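Side-chain contacts in D-glycero-beta-D-manno-heptose-1,7-bisphosphate 7-phosphatase (PDB 2O2X), which removes the C-7 phosphate of D-glycero-beta-D-manno-heptose 1,7-bisphosphate, with magnesium as cofactor, on the route to ADP-L-glycero-beta-D-manno-heptose: residues Pro9-Leu12 with Val17-Glu20; Ala165-Gly170 with Phe191-Leu196. All coordinates share one frame; numbering follows the deposited sequence.

Contact 1. Residues Pro9-Leu12 with Val17-Glu20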
loop_
_atom_site.group_PDB
_atom_site.type_symbol
_atom_site.label_atom_id
_atom_site.label_comp_id
_atom_site.label_asym_id
_atom_site.label_seq_id
_atom_site.Cartn_x
_atom_site.Cartn_y
_atom_site.Cartn_z
ATOM N N PRO A 9 -20.024 -8.509 -6.223
ATOM C CA PRO A 9 -19.499 -7.608 -7.264
ATOM C C PRO A 9 -18.138 -7.029 -6.911
ATOM O O PRO A 9 -17.861 -6.774 -5.737
ATOM C CB PRO A 9 -20.542 -6.482 -7.324
ATOM C CG PRO A 9 -21.321 -6.593 -6.044
ATOM C CD PRO A 9 -21.320 -8.050 -5.701
ATOM N N HIS A 10 -17.295 -6.818 -7.914
ATOM C CA HIS A 10 -16.016 -6.137 -7.673
ATOM C C HIS A 10 -16.270 -4.698 -7.248
ATOM O O HIS A 10 -17.093 -4.015 -7.865
ATOM C CB HIS A 10 -15.147 -6.184 -8.923
ATOM C CG HIS A 10 -14.778 -7.574 -9.329
ATOM N ND1 HIS A 10 -14.630 -7.954 -10.647
ATOM C CD2 HIS A 10 -14.554 -8.683 -8.588
ATOM C CE1 HIS A 10 -14.319 -9.236 -10.694
ATOM N NE2 HIS A 10 -14.258 -9.699 -9.461
ATOM N N PRO A 11 -15.585 -4.233 -6.178
ATOM C CA PRO A 11 -15.762 -2.865 -5.674
ATOM C C PRO A 11 -15.057 -1.805 -6.546
ATOM O O PRO A 11 -14.227 -1.018 -6.086
ATOM C CB PRO A 11 -15.153 -2.943 -4.291
ATOM C CG PRO A 11 -14.123 -3.935 -4.417
ATOM C CD PRO A 11 -14.625 -4.978 -5.353
ATOM N N LEU A 12 -15.439 -1.763 -7.804
ATOM C CA LEU A 12 -14.881 -0.795 -8.742
ATOM C C LEU A 12 -15.585 0.529 -8.639
ATOM O O LEU A 12 -16.827 0.573 -8.636
ATOM C CB LEU A 12 -14.992 -1.318 -10.170
ATOM C CG LEU A 12 -14.290 -2.633 -10.467
ATOM C CD1 LEU A 12 -14.474 -2.960 -11.934
ATOM C CD2 LEU A 12 -12.817 -2.550 -10.107
ATOM N N VAL A 17 -10.311 1.260 -11.321
ATOM C CA VAL A 17 -10.054 1.571 -9.922
ATOM C C VAL A 17 -10.898 0.736 -8.986
ATOM O O VAL A 17 -12.132 0.732 -9.079
ATOM C CB VAL A 17 -10.252 3.051 -9.592
ATOM C CG1 VAL A 17 -9.902 3.307 -8.121
ATOM C CG2 VAL A 17 -9.442 3.940 -10.520
ATOM N N TRP A 18 -10.226 0.072 -8.050
ATOM C CA TRP A 18 -10.817 -0.802 -7.046
ATOM C C TRP A 18 -10.579 -0.169 -5.692
ATOM O O TRP A 18 -9.424 0.134 -5.353
ATOM C CB TRP A 18 -10.108 -2.149 -7.120
ATOM C CG TRP A 18 -10.403 -3.208 -6.078
ATOM C CD1 TRP A 18 -10.107 -3.178 -4.758
ATOM C CD2 TRP A 18 -10.931 -4.516 -6.329
ATOM N NE1 TRP A 18 -10.490 -4.340 -4.159
ATOM C CE2 TRP A 18 -10.978 -5.193 -5.102
ATOM C CE3 TRP A 18 -11.383 -5.170 -7.474
ATOM C CZ2 TRP A 18 -11.480 -6.488 -4.980
ATOM C CZ3 TRP A 18 -11.857 -6.448 -7.359
ATOM C CH2 TRP A 18 -11.908 -7.093 -6.124
ATOM N N ILE A 19 -11.624 0.014 -4.884
ATOM C CA ILE A 19 -11.490 0.576 -3.545
ATOM C C ILE A 19 -12.352 -0.245 -2.603
ATOM O O ILE A 19 -13.570 -0.367 -2.806
ATOM C CB ILE A 19 -11.916 2.041 -3.477
ATOM C CG1 ILE A 19 -11.152 2.866 -4.516
ATOM C CG2 ILE A 19 -11.684 2.580 -2.063
ATOM C CD1 ILE A 19 -11.453 4.354 -4.501
ATOM N N GLU A 20 -11.728 -0.815 -1.578
ATOM C CA GLU A 20 -12.378 -1.825 -0.741
ATOM C C GLU A 20 -11.963 -1.633 0.714
ATOM O O GLU A 20 -10.773 -1.721 1.046
ATOM C CB GLU A 20 -11.916 -3.210 -1.206
ATOM C CG GLU A 20 -12.506 -4.365 -0.491
ATOM C CD GLU A 20 -11.917 -5.681 -0.925
ATOM O OE1 GLU A 20 -10.830 -5.709 -1.590
ATOM O OE2 GLU A 20 -12.510 -6.698 -0.514
#
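Pro-11 leans its CG-CD edge onto one face of the Trp-18 indole where the chain turns back on itself as an antiparallel beta hairpin, at the outer end of the sheet. The packing is tightest here: Pro-11 CD stands 3.4 Å from the centroid of the six-membered ring of Trp-18, 9° off its normal, a CH-pi contact, while CG comes down on CE2. A chi1 of 173° swings the indole of Trp-18 away from its own backbone N and brings that face to the proline; helix 91-107 supplies Phe-94, edge-to-face with the indole, and Trp-91. Leu-12 pairs with Trp-18 at a non-hydrogen-bonded position, and its CD2 sits 4.0 Å from CE3. Pro-11, centre of an inverse gamma turn, accepts a nearly straight hydrogen bond at O from Ile-19 N (3.0 Å, 170°). With an alanine in place of Trp-18, the proline would probably lose the surface it rests on and Glu-20 its indole donor. Looser are the two partly exposed ends: the His-10 imidazole slants past CZ3, ring centroids 5.5 Å apart, and at the opposite edge the extended chain of Glu-20 carries OE1 to the indole. There Trp-18 NE1 donates a hydrogen bond to Glu-20 OE1 (2.9 Å), within the indole plane but from above the carboxylate plane.

Contact 2. Residues Ala165-Gly170 with Phe191-Leu196; sequences ADMQAG and FAIRPL
Met-167, a selenomethionine in this model, and Ile-193 make the main apolar contact between helix 164-172 and strand 191-196, packed as in the alpha/beta sandwich of a HAD-type phosphatase. The segment axes pass 9.7 Å apart and run roughly antiparallel, at 151°. Ile-193 holds CG1 beside its backbone N (chi1 -63°), which carries CD1 toward the helix, to 3.7 Å from Met-167 CB. Farther out, Met-167 bends at both chi2 and chi3, so that its chain passes across the isoleucine and SE comes 4.0 Å from Ile-193 CG2. Leu-180 of strand 177-181 touches both side chains, and Ile-159 of strand 158-161 also meets Met-167.

The aromatic contacts are made largely with helix backbone. With CG of Phe-191 turned opposite its main-chain nitrogen (chi1 -162°), the far end of the ring is delivered to the helix backbone, CZ 3.6 Å from Met-167 O and CE1 4.0 Å from Gly-170 C. Gly-170 brings bare main chain to the ring. Within the strand, Ile-193 CG1 borders the Phe-191 ring in its plane.

Polar chemistry stays on another side of the helix: Asp-166 forms a salt bridge from OD1 to Lys-137 NZ and accepts a hydrogen bond at OD2 from Lys-163 N, close to the probable nucleophile Asp-37. The helix thus presents an apolar side to the strand and a carboxylate to the probable phosphate site, and its fit to the strand rests on shape and van der Waals contact.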
loop_
_atom_site.group_PDB
_atom_site.type_symbol
_atom_site.label_atom_id
_atom_site.label_comp_id
_atom_site.label_asym_id
_atom_site.label_seq_id
_atom_site.Cartn_x
_atom_site.Cartn_y
_atom_site.Cartn_z
ATOM N N ALA A 165 8.197 5.071 -7.402
ATOM C CA ALA A 165 6.847 5.614 -7.529
ATOM C C ALA A 165 6.079 5.657 -6.216
ATOM O O ALA A 165 5.224 6.505 -6.035
ATOM C CB ALA A 165 6.054 4.819 -8.542
ATOM N N ASP A 166 6.370 4.736 -5.301
ATOM C CA ASP A 166 5.737 4.764 -3.996
ATOM C C ASP A 166 6.210 5.972 -3.172
ATOM O O ASP A 166 5.434 6.595 -2.432
ATOM C CB ASP A 166 6.047 3.486 -3.209
ATOM C CG ASP A 166 5.543 2.209 -3.894
ATOM O OD1 ASP A 166 4.367 2.251 -4.242
ATOM O OD2 ASP A 166 6.299 1.185 -4.081
HETATM N N MSE A 167 7.497 6.292 -3.287
HETATM C CA MSE A 167 8.063 7.418 -2.558
HETATM C C MSE A 167 7.584 8.725 -3.150
HETATM O O MSE A 167 7.283 9.658 -2.419
HETATM C CB MSE A 167 9.585 7.374 -2.608
HETATM C CG MSE A 167 10.258 6.118 -2.007
HETATM SE SE MSE A 167 9.836 5.826 -0.136
HETATM C CE MSE A 167 8.366 4.493 -0.353
ATOM N N GLN A 168 7.499 8.772 -4.474
ATOM C CA GLN A 168 6.975 9.947 -5.163
ATOM C C GLN A 168 5.505 10.186 -4.811
ATOM O O GLN A 168 5.102 11.307 -4.496
ATOM C CB GLN A 168 7.140 9.821 -6.676
ATOM C CG GLN A 168 8.589 9.739 -7.195
ATOM C CD GLN A 168 8.671 9.270 -8.648
ATOM O OE1 GLN A 168 8.031 8.290 -9.034
ATOM N NE2 GLN A 168 9.463 9.970 -9.465
ATOM N N ALA A 169 4.716 9.115 -4.799
ATOM C CA ALA A 169 3.304 9.228 -4.438
ATOM C C ALA A 169 3.127 9.732 -3.001
ATOM O O ALA A 169 2.311 10.599 -2.720
ATOM C CB ALA A 169 2.630 7.890 -4.604
ATOM N N GLY A 170 3.901 9.182 -2.085
ATOM C CA GLY A 170 3.897 9.669 -0.717
ATOM C C GLY A 170 4.232 11.149 -0.603
ATOM O O GLY A 170 3.509 11.892 0.061
ATOM N N PHE A 191 10.831 15.940 2.651
ATOM C CA PHE A 191 10.630 14.491 2.441
ATOM C C PHE A 191 11.899 13.679 2.623
ATOM O O PHE A 191 12.961 13.990 2.074
ATOM C CB PHE A 191 10.005 14.190 1.074
ATOM C CG PHE A 191 9.395 12.828 1.003
ATOM C CD1 PHE A 191 8.169 12.589 1.561
ATOM C CD2 PHE A 191 10.097 11.757 0.466
ATOM C CE1 PHE A 191 7.601 11.329 1.546
ATOM C CE2 PHE A 191 9.535 10.471 0.446
ATOM C CZ PHE A 191 8.298 10.251 0.992
ATOM N N ALA A 192 11.795 12.619 3.394
ATOM C CA ALA A 192 12.908 11.728 3.558
ATOM C C ALA A 192 12.507 10.361 3.032
ATOM O O ALA A 192 11.504 9.783 3.484
ATOM C CB ALA A 192 13.324 11.628 5.006
ATOM N N ILE A 193 13.291 9.852 2.079
ATOM C CA ILE A 193 13.301 8.419 1.736
ATOM C C ILE A 193 14.261 7.726 2.680
ATOM O O ILE A 193 15.449 8.067 2.737
ATOM C CB ILE A 193 13.703 8.153 0.287
ATOM C CG1 ILE A 193 12.665 8.789 -0.650
ATOM C CG2 ILE A 193 13.769 6.684 0.030
ATOM C CD1 ILE A 193 12.998 8.800 -2.116
ATOM N N ARG A 194 13.716 6.818 3.482
ATOM C CA ARG A 194 14.463 6.070 4.480
ATOM C C ARG A 194 14.788 4.706 3.885
ATOM O O ARG A 194 13.929 4.080 3.269
ATOM C CB ARG A 194 13.622 5.892 5.750
ATOM C CG ARG A 194 13.062 7.166 6.332
ATOM C CD ARG A 194 14.130 8.055 6.869
ATOM N NE ARG A 194 13.571 9.198 7.578
ATOM C CZ ARG A 194 14.312 10.213 8.008
ATOM N NH1 ARG A 194 15.614 10.218 7.767
ATOM N NH2 ARG A 194 13.727 11.237 8.640
ATOM N N PRO A 195 16.012 4.219 4.053
ATOM C CA PRO A 195 16.361 2.920 3.493
ATOM C C PRO A 195 15.705 1.777 4.286
ATOM O O PRO A 195 15.540 1.898 5.484
ATOM C CB PRO A 195 17.886 2.885 3.633
ATOM C CG PRO A 195 18.149 3.716 4.803
ATOM C CD PRO A 195 17.143 4.822 4.794
ATOM N N LEU A 196 15.289 0.721 3.604
ATOM C CA LEU A 196 14.767 -0.481 4.289
ATOM C C LEU A 196 15.426 -1.741 3.732
ATOM O O LEU A 196 14.869 -2.447 2.897
ATOM C CB LEU A 196 13.239 -0.531 4.200
ATOM C CG LEU A 196 12.483 -1.628 4.977
ATOM C CD1 LEU A 196 12.926 -1.712 6.428
ATOM C CD2 LEU A 196 10.977 -1.442 4.877
#

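Both contacts reach the same mixed sheet, on opposite sides of the chain's centre, with about 14 Å between their nearest atoms. Contact 1 lays the loop leading into the edge strand against strand 17-21 and is only partly buried; contact 2 is largely buried and seats a helix against a strand toward the other end. The chemistry follows: residues 9-12 and 17-20 combine main-chain pairing with a proline-aromatic contact and polar ends, whereas 165-170 and 191-196 meet through apolar side chains and an aromatic ring against helix backbone. Each nears the proposed substrate site: the side chain of Trp-18 is about 7 Å from that of Thr-79, the side chain of Met-167 about 7 Å from that of Asp-37.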